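Local coordinates for protein probable tagatose 6-phosphate kinase (Sinorhizobium meliloti, PDB 3TXV) that probably phosphorylates tagatose 6-phosphate in carbohydrate metabolism, and resembles the GatZ/KbaZ subunits of tagatose-bisphosphate aldolase, at residues Q345-Q348 with R349-Y353; S354-I357 with R358-W361; I26-H30 with P31-E35. One frame throughout, in Å; residues are numbered along the deposited sequence.

Contact 1 (Q345-Q348 with R349-Y353)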
loop_
_atom_site.group_PDB
_atom_site.type_symbol
_atom_site.label_atom_id
_atom_site.label_comp_id
_atom_site.label_asym_id
_atom_site.label_seq_id
_atom_site.Cartn_x
_atom_site.Cartn_y
_atom_site.Cartn_z
ATOM N N GLN A 345 17.033 18.055 -1.853
ATOM C CA GLN A 345 15.592 17.926 -2.012
ATOM C C GLN A 345 15.202 17.513 -3.421
ATOM O O GLN A 345 14.249 16.769 -3.594
ATOM C CB GLN A 345 14.886 19.234 -1.625
ATOM C CG GLN A 345 14.560 19.309 -0.146
ATOM C CD GLN A 345 14.271 20.709 0.367
ATOM O OE1 GLN A 345 14.831 21.122 1.372
ATOM N NE2 GLN A 345 13.404 21.444 -0.322
ATOM N N ARG A 346 15.923 18.012 -4.422
ATOM C CA ARG A 346 15.691 17.632 -5.819
ATOM C C ARG A 346 15.922 16.112 -5.997
ATOM O O ARG A 346 14.990 15.366 -6.304
ATOM C CB ARG A 346 16.532 18.475 -6.802
ATOM C CG ARG A 346 16.061 18.374 -8.246
ATOM C CD ARG A 346 16.731 19.369 -9.231
ATOM N NE ARG A 346 17.934 18.811 -9.858
ATOM C CZ ARG A 346 19.126 18.645 -9.245
ATOM N NH1 ARG A 346 19.326 18.995 -7.967
ATOM N NH2 ARG A 346 20.144 18.116 -9.907
ATOM N N LEU A 347 17.140 15.649 -5.748
ATOM C CA LEU A 347 17.424 14.244 -5.796
ATOM C C LEU A 347 16.258 13.433 -5.217
ATOM O O LEU A 347 15.750 12.510 -5.846
ATOM C CB LEU A 347 18.755 13.963 -5.081
ATOM C CG LEU A 347 19.088 12.605 -4.455
ATOM C CD1 LEU A 347 18.883 11.520 -5.425
ATOM C CD2 LEU A 347 20.499 12.601 -4.042
ATOM N N GLN A 348 15.812 13.801 -4.034
ATOM C CA GLN A 348 14.813 13.024 -3.341
ATOM C C GLN A 348 13.389 13.153 -3.829
ATOM O O GLN A 348 12.578 12.249 -3.604
ATOM C CB GLN A 348 14.866 13.292 -1.855
ATOM C CG GLN A 348 15.324 12.085 -1.137
ATOM C CD GLN A 348 16.774 12.123 -0.892
ATOM O OE1 GLN A 348 17.293 13.170 -0.502
ATOM N NE2 GLN A 348 17.463 10.996 -1.096
ATOM N N ARG A 349 13.059 14.265 -4.467
ATOM C CA ARG A 349 11.737 14.379 -5.050
ATOM C C ARG A 349 11.499 13.264 -6.075
ATOM O O ARG A 349 10.372 12.774 -6.210
ATOM C CB ARG A 349 11.527 15.745 -5.676
ATOM C CG ARG A 349 10.983 16.747 -4.719
ATOM C CD ARG A 349 10.478 17.998 -5.408
ATOM N NE ARG A 349 11.513 18.754 -6.109
ATOM C CZ ARG A 349 12.446 19.485 -5.509
ATOM N NH1 ARG A 349 12.493 19.536 -4.181
ATOM N NH2 ARG A 349 13.343 20.151 -6.246
ATOM N N HIS A 350 12.565 12.845 -6.757
ATOM C CA HIS A 350 12.460 11.846 -7.820
ATOM C C HIS A 350 12.918 10.456 -7.381
ATOM O O HIS A 350 12.361 9.420 -7.817
ATOM C CB HIS A 350 13.242 12.315 -9.080
ATOM C CG HIS A 350 12.841 13.673 -9.543
ATOM N ND1 HIS A 350 11.751 13.886 -10.356
ATOM C CD2 HIS A 350 13.325 14.896 -9.239
ATOM C CE1 HIS A 350 11.591 15.180 -10.556
ATOM N NE2 HIS A 350 12.540 15.817 -9.893
ATOM N N PHE A 351 13.926 10.419 -6.514
ATOM C CA PHE A 351 14.643 9.170 -6.358
ATOM C C PHE A 351 14.486 8.432 -5.064
ATOM O O PHE A 351 14.792 7.243 -4.995
ATOM C CB PHE A 351 16.082 9.344 -6.771
ATOM C CG PHE A 351 16.210 9.706 -8.209
ATOM C CD1 PHE A 351 15.894 8.764 -9.204
ATOM C CD2 PHE A 351 16.581 10.980 -8.593
ATOM C CE1 PHE A 351 15.972 9.074 -10.551
ATOM C CE2 PHE A 351 16.667 11.298 -9.973
ATOM C CZ PHE A 351 16.365 10.339 -10.935
ATOM N N SER A 352 13.954 9.095 -4.056
ATOM C CA SER A 352 13.932 8.492 -2.747
ATOM C C SER A 352 12.946 7.357 -2.688
ATOM O O SER A 352 11.887 7.403 -3.325
ATOM C CB SER A 352 13.550 9.515 -1.695
ATOM O OG SER A 352 12.633 8.940 -0.772
ATOM N N TYR A 353 13.306 6.365 -1.882
ATOM C CA TYR A 353 12.482 5.218 -1.537
ATOM C C TYR A 353 11.164 5.578 -0.837
ATOM O O TYR A 353 10.263 4.749 -0.810
ATOM C CB TYR A 353 13.270 4.315 -0.575
ATOM C CG TYR A 353 14.362 3.434 -1.154
ATOM C CD1 TYR A 353 14.165 2.722 -2.343
ATOM C CD2 TYR A 353 15.564 3.257 -0.469
ATOM C CE1 TYR A 353 15.144 1.872 -2.854
ATOM C CE2 TYR A 353 16.563 2.412 -0.955
ATOM C CZ TYR A 353 16.350 1.729 -2.158
ATOM O OH TYR A 353 17.337 0.898 -2.670
#
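Arg349 folds back over Gln345 and Arg346 near the C-terminal end of helix 342-351, one of the helices that come after the last strand (283-288) of the parallel eight-stranded barrel, and one that packs beside helix 319-329. The stretch illustrates how a helix shares its backbone bonds as it gives way to loop. Arg349 N donates to Gln345 O at 2.9 Å, the ordinary i to i+4 bond, and weakly to Arg346 O as well, so one N-H serves two carbonyls. Leu347 O shows the converse: it accepts from Phe351 N at 2.9 Å and takes a weak second bond from His350 N. Further on, Ser352 N reaches Gln348 O at 3.5 Å, a weak bond where the chain leaves helical geometry.

The arginine side chain bends at chi3 (-63°), which lays its guanidinium flat against the preceding turn, with Arg346 CA 3.4 Å above one face and toward the rim. The aliphatic start of Arg346 runs across it at about a right angle, Arg346 CB being 3.6 Å from Arg349 NH2. The polar end of Arg349 is satisfied beyond this turn: its NE forms a salt bridge with Glu324 of helix 319-329, and Trp334 adds a cation-pi contact. His350 ND1 is likewise occupied, by Tyr301 OH, while Ser352 OG is hydrogen-bonded to Ser354 N and Asn236 OD1.

On another side of the turn the packing is apolar. Leu347 and Phe351 cross at about a right angle, CD1 of Leu347 resting 3.8 Å from CB of Phe351. The His350 ring presents its edge to the backbone, with CD2 of His350 3.4 Å from O of Arg346, near the plane of the imidazole.

Contact 2 (S354-I357 with R358-W361)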
loop_
_atom_site.group_PDB
_atom_site.type_symbol
_atom_site.label_atom_id
_atom_site.label_comp_id
_atom_site.label_asym_id
_atom_site.label_seq_id
_atom_site.Cartn_x
_atom_site.Cartn_y
_atom_site.Cartn_z
ATOM N N SER A 354 11.058 6.762 -0.227
ATOM C CA SER A 354 9.774 7.201 0.387
ATOM C C SER A 354 8.717 7.429 -0.687
ATOM O O SER A 354 7.506 7.305 -0.419
ATOM C CB SER A 354 9.894 8.487 1.214
ATOM O OG SER A 354 10.788 8.333 2.301
ATOM N N ASP A 355 9.177 7.775 -1.893
ATOM C CA ASP A 355 8.323 7.690 -3.061
ATOM C C ASP A 355 7.110 8.639 -2.915
ATOM O O ASP A 355 5.993 8.316 -3.299
ATOM C CB ASP A 355 7.894 6.214 -3.320
ATOM C CG ASP A 355 6.904 6.064 -4.514
ATOM O OD1 ASP A 355 7.298 6.393 -5.674
ATOM O OD2 ASP A 355 5.740 5.615 -4.302
ATOM N N ARG A 356 7.334 9.830 -2.373
ATOM C CA ARG A 356 6.196 10.703 -2.138
ATOM C C ARG A 356 5.648 11.120 -3.477
ATOM O O ARG A 356 4.464 11.461 -3.574
ATOM C CB ARG A 356 6.520 11.936 -1.274
ATOM C CG ARG A 356 7.177 11.673 0.070
ATOM C CD ARG A 356 6.300 10.919 1.037
ATOM N NE ARG A 356 5.013 11.553 1.247
ATOM C CZ ARG A 356 4.026 10.976 1.943
ATOM N NH1 ARG A 356 4.213 9.765 2.471
ATOM N NH2 ARG A 356 2.854 11.601 2.112
ATOM N N ILE A 357 6.480 11.069 -4.514
ATOM C CA ILE A 357 6.018 11.450 -5.864
ATOM C C ILE A 357 4.705 10.753 -6.228
ATOM O O ILE A 357 4.004 11.223 -7.101
ATOM C CB ILE A 357 7.085 11.184 -6.955
ATOM C CG1 ILE A 357 6.716 11.865 -8.260
ATOM C CG2 ILE A 357 7.301 9.679 -7.192
ATOM C CD1 ILE A 357 7.888 11.871 -9.255
ATOM N N ARG A 358 4.371 9.667 -5.528
ATOM C CA ARG A 358 3.186 8.878 -5.839
ATOM C C ARG A 358 1.843 9.618 -5.625
ATOM O O ARG A 358 0.788 9.216 -6.150
ATOM C CB ARG A 358 3.209 7.546 -5.088
ATOM C CG ARG A 358 2.776 7.615 -3.684
ATOM C CD ARG A 358 2.681 6.231 -3.077
ATOM N NE ARG A 358 2.729 6.316 -1.617
ATOM C CZ ARG A 358 3.853 6.254 -0.920
ATOM N NH1 ARG A 358 5.005 6.060 -1.537
ATOM N NH2 ARG A 358 3.832 6.391 0.394
ATOM N N TYR A 359 1.888 10.688 -4.835
ATOM C CA TYR A 359 0.696 11.463 -4.553
ATOM C C TYR A 359 0.418 12.453 -5.693
ATOM O O TYR A 359 -0.684 13.017 -5.776
ATOM C CB TYR A 359 0.807 12.150 -3.182
ATOM C CG TYR A 359 0.878 11.161 -2.054
ATOM C CD1 TYR A 359 -0.297 10.643 -1.466
ATOM C CD2 TYR A 359 2.113 10.701 -1.582
ATOM C CE1 TYR A 359 -0.237 9.705 -0.422
ATOM C CE2 TYR A 359 2.184 9.760 -0.531
ATOM C CZ TYR A 359 1.006 9.279 0.039
ATOM O OH TYR A 359 1.088 8.348 1.042
ATOM N N TYR A 360 1.400 12.613 -6.589
ATOM C CA TYR A 360 1.298 13.583 -7.687
ATOM C C TYR A 360 0.869 12.966 -9.009
ATOM O O TYR A 360 0.450 13.670 -9.910
ATOM C CB TYR A 360 2.600 14.372 -7.827
ATOM C CG TYR A 360 2.931 15.133 -6.554
ATOM C CD1 TYR A 360 3.505 14.492 -5.491
ATOM C CD2 TYR A 360 2.620 16.494 -6.410
ATOM C CE1 TYR A 360 3.775 15.176 -4.334
ATOM C CE2 TYR A 360 2.906 17.187 -5.258
ATOM C CZ TYR A 360 3.484 16.521 -4.222
ATOM O OH TYR A 360 3.795 17.154 -3.038
ATOM N N TRP A 361 0.927 11.649 -9.125
ATOM C CA TRP A 361 0.375 11.015 -10.322
ATOM C C TRP A 361 -1.077 11.424 -10.731
ATOM O O TRP A 361 -1.412 11.358 -11.915
ATOM C CB TRP A 361 0.574 9.510 -10.282
ATOM C CG TRP A 361 2.049 9.125 -10.243
ATOM C CD1 TRP A 361 2.669 8.321 -9.326
ATOM C CD2 TRP A 361 3.071 9.547 -11.150
ATOM N NE1 TRP A 361 3.995 8.214 -9.610
ATOM C CE2 TRP A 361 4.273 8.954 -10.726
ATOM C CE3 TRP A 361 3.085 10.364 -12.289
ATOM C CZ2 TRP A 361 5.486 9.147 -11.403
ATOM C CZ3 TRP A 361 4.294 10.570 -12.949
ATOM C CH2 TRP A 361 5.473 9.962 -12.511
#
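Arg358 curls back onto Ser354 and Asp355 in a run of overlapping beta-turns, part of the loop between helices 342-351 and 364-376. Its NH1 is held twice. Asp355 OD2 lies 2.9 Å from Arg358 NH1 in a salt bridge, within the guanidinium plane but on the anti side of the carboxylate, at an N-H...O angle of 159°. Ser354 O accepts from Arg358 NH1 at 3.0 Å, tilted from that plane. With chi1 at 81°, CG of Arg358 sits between its own backbone N and carbonyl, and the extended chain then crosses the Asp355 side chain at about a right angle. A leucine in its place would probably leave Ser354 O without this donor and Asp355 without its charged mate.

In the next shell, Thr293 OG1 of helix 290-310 also bonds Asp355 OD2, fixing the carboxylate from outside. Tyr359 comes over one face of the Arg356 guanidinium, its CE2 3.2 Å above the centre of that group, with the two planes 29° apart. Asn333 O takes Arg356 NE, and Tyr337 adds a cation-pi contact. The Asp355 carboxylate on Arg358 probably eases the closeness of the two like charges, Arg358 NH2 being 4.0 Å from Arg356 NH1.

The turns themselves are tied by Tyr359 N to Arg356 O and by Tyr360 N to Ile357 O. That last oxygen also sits 3.8 Å above one face of the Trp361 indole, toward its rim.

Contact 3 (I26-H30 with P31-E35)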
loop_
_atom_site.group_PDB
_atom_site.type_symbol
_atom_site.label_atom_id
_atom_site.label_comp_id
_atom_site.label_asym_id
_atom_site.label_seq_id
_atom_site.Cartn_x
_atom_site.Cartn_y
_atom_site.Cartn_z
ATOM N N ILE A 26 -1.635 -5.228 -1.427
ATOM C CA ILE A 26 -1.289 -4.140 -2.316
ATOM C C ILE A 26 -2.015 -2.885 -1.894
ATOM O O ILE A 26 -3.228 -2.799 -2.110
ATOM C CB ILE A 26 -1.703 -4.442 -3.750
ATOM C CG1 ILE A 26 -1.424 -5.927 -4.139
ATOM C CG2 ILE A 26 -1.109 -3.422 -4.661
ATOM C CD1 ILE A 26 0.016 -6.434 -3.933
ATOM N N CYS A 27 -1.300 -1.931 -1.278
ATOM C CA CYS A 27 -1.873 -0.606 -1.026
ATOM C C CYS A 27 -1.265 0.386 -1.956
ATOM O O CYS A 27 -0.408 1.193 -1.564
ATOM C CB CYS A 27 -1.635 -0.092 0.385
ATOM S SG CYS A 27 -1.228 -1.368 1.472
ATOM N N SER A 28 -1.695 0.323 -3.197
ATOM C CA SER A 28 -1.463 1.423 -4.076
ATOM C C SER A 28 -2.816 1.844 -4.635
ATOM O O SER A 28 -3.767 1.064 -4.683
ATOM C CB SER A 28 -0.449 1.057 -5.162
ATOM O OG SER A 28 0.549 2.072 -5.257
ATOM N N ALA A 29 -2.891 3.108 -5.004
ATOM C CA ALA A 29 -4.083 3.689 -5.547
ATOM C C ALA A 29 -3.974 3.677 -7.045
ATOM O O ALA A 29 -4.962 3.946 -7.728
ATOM C CB ALA A 29 -4.211 5.114 -5.070
ATOM N N HIS A 30 -2.778 3.381 -7.559
ATOM C CA HIS A 30 -2.474 3.625 -8.969
ATOM C C HIS A 30 -3.108 2.580 -9.871
ATOM O O HIS A 30 -2.830 1.398 -9.709
ATOM C CB HIS A 30 -0.954 3.710 -9.220
ATOM C CG HIS A 30 -0.607 4.390 -10.509
ATOM N ND1 HIS A 30 -0.819 3.803 -11.738
ATOM C CD2 HIS A 30 -0.122 5.627 -10.761
ATOM C CE1 HIS A 30 -0.461 4.645 -12.693
ATOM N NE2 HIS A 30 -0.040 5.761 -12.128
ATOM N N PRO A 31 -3.958 3.016 -10.827
ATOM C CA PRO A 31 -4.628 2.154 -11.829
ATOM C C PRO A 31 -3.713 1.102 -12.465
ATOM O O PRO A 31 -4.110 -0.066 -12.567
ATOM C CB PRO A 31 -5.093 3.141 -12.902
ATOM C CG PRO A 31 -4.726 4.527 -12.412
ATOM C CD PRO A 31 -4.403 4.413 -10.943
ATOM N N LEU A 32 -2.503 1.491 -12.892
ATOM C CA LEU A 32 -1.603 0.523 -13.489
ATOM C C LEU A 32 -1.033 -0.462 -12.495
ATOM O O LEU A 32 -0.802 -1.610 -12.853
ATOM C CB LEU A 32 -0.482 1.186 -14.246
ATOM C CG LEU A 32 -0.916 1.834 -15.548
ATOM C CD1 LEU A 32 0.121 2.890 -15.955
ATOM C CD2 LEU A 32 -1.109 0.792 -16.654
ATOM N N VAL A 33 -0.793 -0.044 -11.254
ATOM C CA VAL A 33 -0.369 -1.013 -10.243
ATOM C C VAL A 33 -1.522 -2.003 -9.960
ATOM O O VAL A 33 -1.310 -3.202 -9.862
ATOM C CB VAL A 33 0.151 -0.361 -8.918
ATOM C CG1 VAL A 33 0.471 -1.443 -7.853
ATOM C CG2 VAL A 33 1.361 0.489 -9.172
ATOM N N ILE A 34 -2.747 -1.517 -9.867
ATOM C CA ILE A 34 -3.832 -2.438 -9.625
ATOM C C ILE A 34 -3.939 -3.472 -10.776
ATOM O O ILE A 34 -3.908 -4.693 -10.520
ATOM C CB ILE A 34 -5.155 -1.691 -9.350
ATOM C CG1 ILE A 34 -5.113 -1.082 -7.949
ATOM C CG2 ILE A 34 -6.344 -2.642 -9.435
ATOM C CD1 ILE A 34 -5.747 0.279 -7.881
ATOM N N GLU A 35 -4.037 -2.973 -12.022
ATOM C CA GLU A 35 -4.055 -3.791 -13.239
ATOM C C GLU A 35 -2.941 -4.811 -13.188
ATOM O O GLU A 35 -3.160 -5.987 -13.448
ATOM C CB GLU A 35 -3.892 -2.888 -14.458
ATOM C CG GLU A 35 -3.837 -3.562 -15.869
ATOM C CD GLU A 35 -4.041 -2.521 -16.992
ATOM O OE1 GLU A 35 -4.336 -1.331 -16.676
ATOM O OE2 GLU A 35 -3.936 -2.872 -18.183
#
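His30 O takes the N-H of Ile34 at 2.9 Å, a nearly straight bond (162°), and this is the first i to i+4 bond of helix 31-43. The same residue serves the helix a second time through its side chain. ND1 of His30 accepts from Leu32 N at 3.1 Å, with the donor near the imidazole plane, which makes the histidine a side-chain N-cap. A torsion explains the reach: CG stands anti to the backbone N (chi1 -161°), turning the ring forward over the opening turn. Pro31, with no N-H to offer, occupies the first helical position and so leaves no donor there to be satisfied. Its CD lies instead over the face of the His30 ring, 4.1 Å from the centroid in a CH-pi contact. Leu32 runs alongside the histidine and points the same way, its CD1 3.7 Å from CE1 of His30.

The turn joins the first strand and first helix of a (beta/alpha)8, or TIM, barrel, at the C-terminal ends of the strands, the rim that carries the active site in such folds. Beneath the cap, Val33 faces back toward the strand. Its CG1 meets CB of Ser28 at 3.8 Å and CG2 of Ile26 at 4.1 Å, while its other methyl, CG2, lies 4.0 Å from CB of His30. Leu292 of helix 290-310 and Val415 of helix 407-424 also touch Val33, whereas Phe74 and Ile78 of helix 68-81 pack on Ile34. The Ile34 side chain reaches back along the loop backbone, its CD1 being 3.8 Å from the carbonyl oxygen of Ala29.

Overall arrangement
The three contacts form a chain of neighbours. Contacts 1 and 2 are consecutive in sequence, with centres about 10 Å apart, and meet where Arg349 O lies 3.7 Å from Ile357 CB. Contact 2 in turn reaches contact 3, about 13 Å away between centres, through Trp361 CB and His30 CD2 at 4.0 Å; loop 354-361 thus touches the first beta-alpha turn of the barrel. Contacts 1 and 3 do not touch; their nearest atoms are about 11 Å apart. Helix 290-310 is common ground: Tyr301 meets contacts 1 and 2, and Thr293 meets contacts 2 and 3. Contact 3 lies at the rim where TIM barrels carry their active sites; contact 2 borders it, and contact 1 lies farther out, its centre about 19 Å from that of the chain.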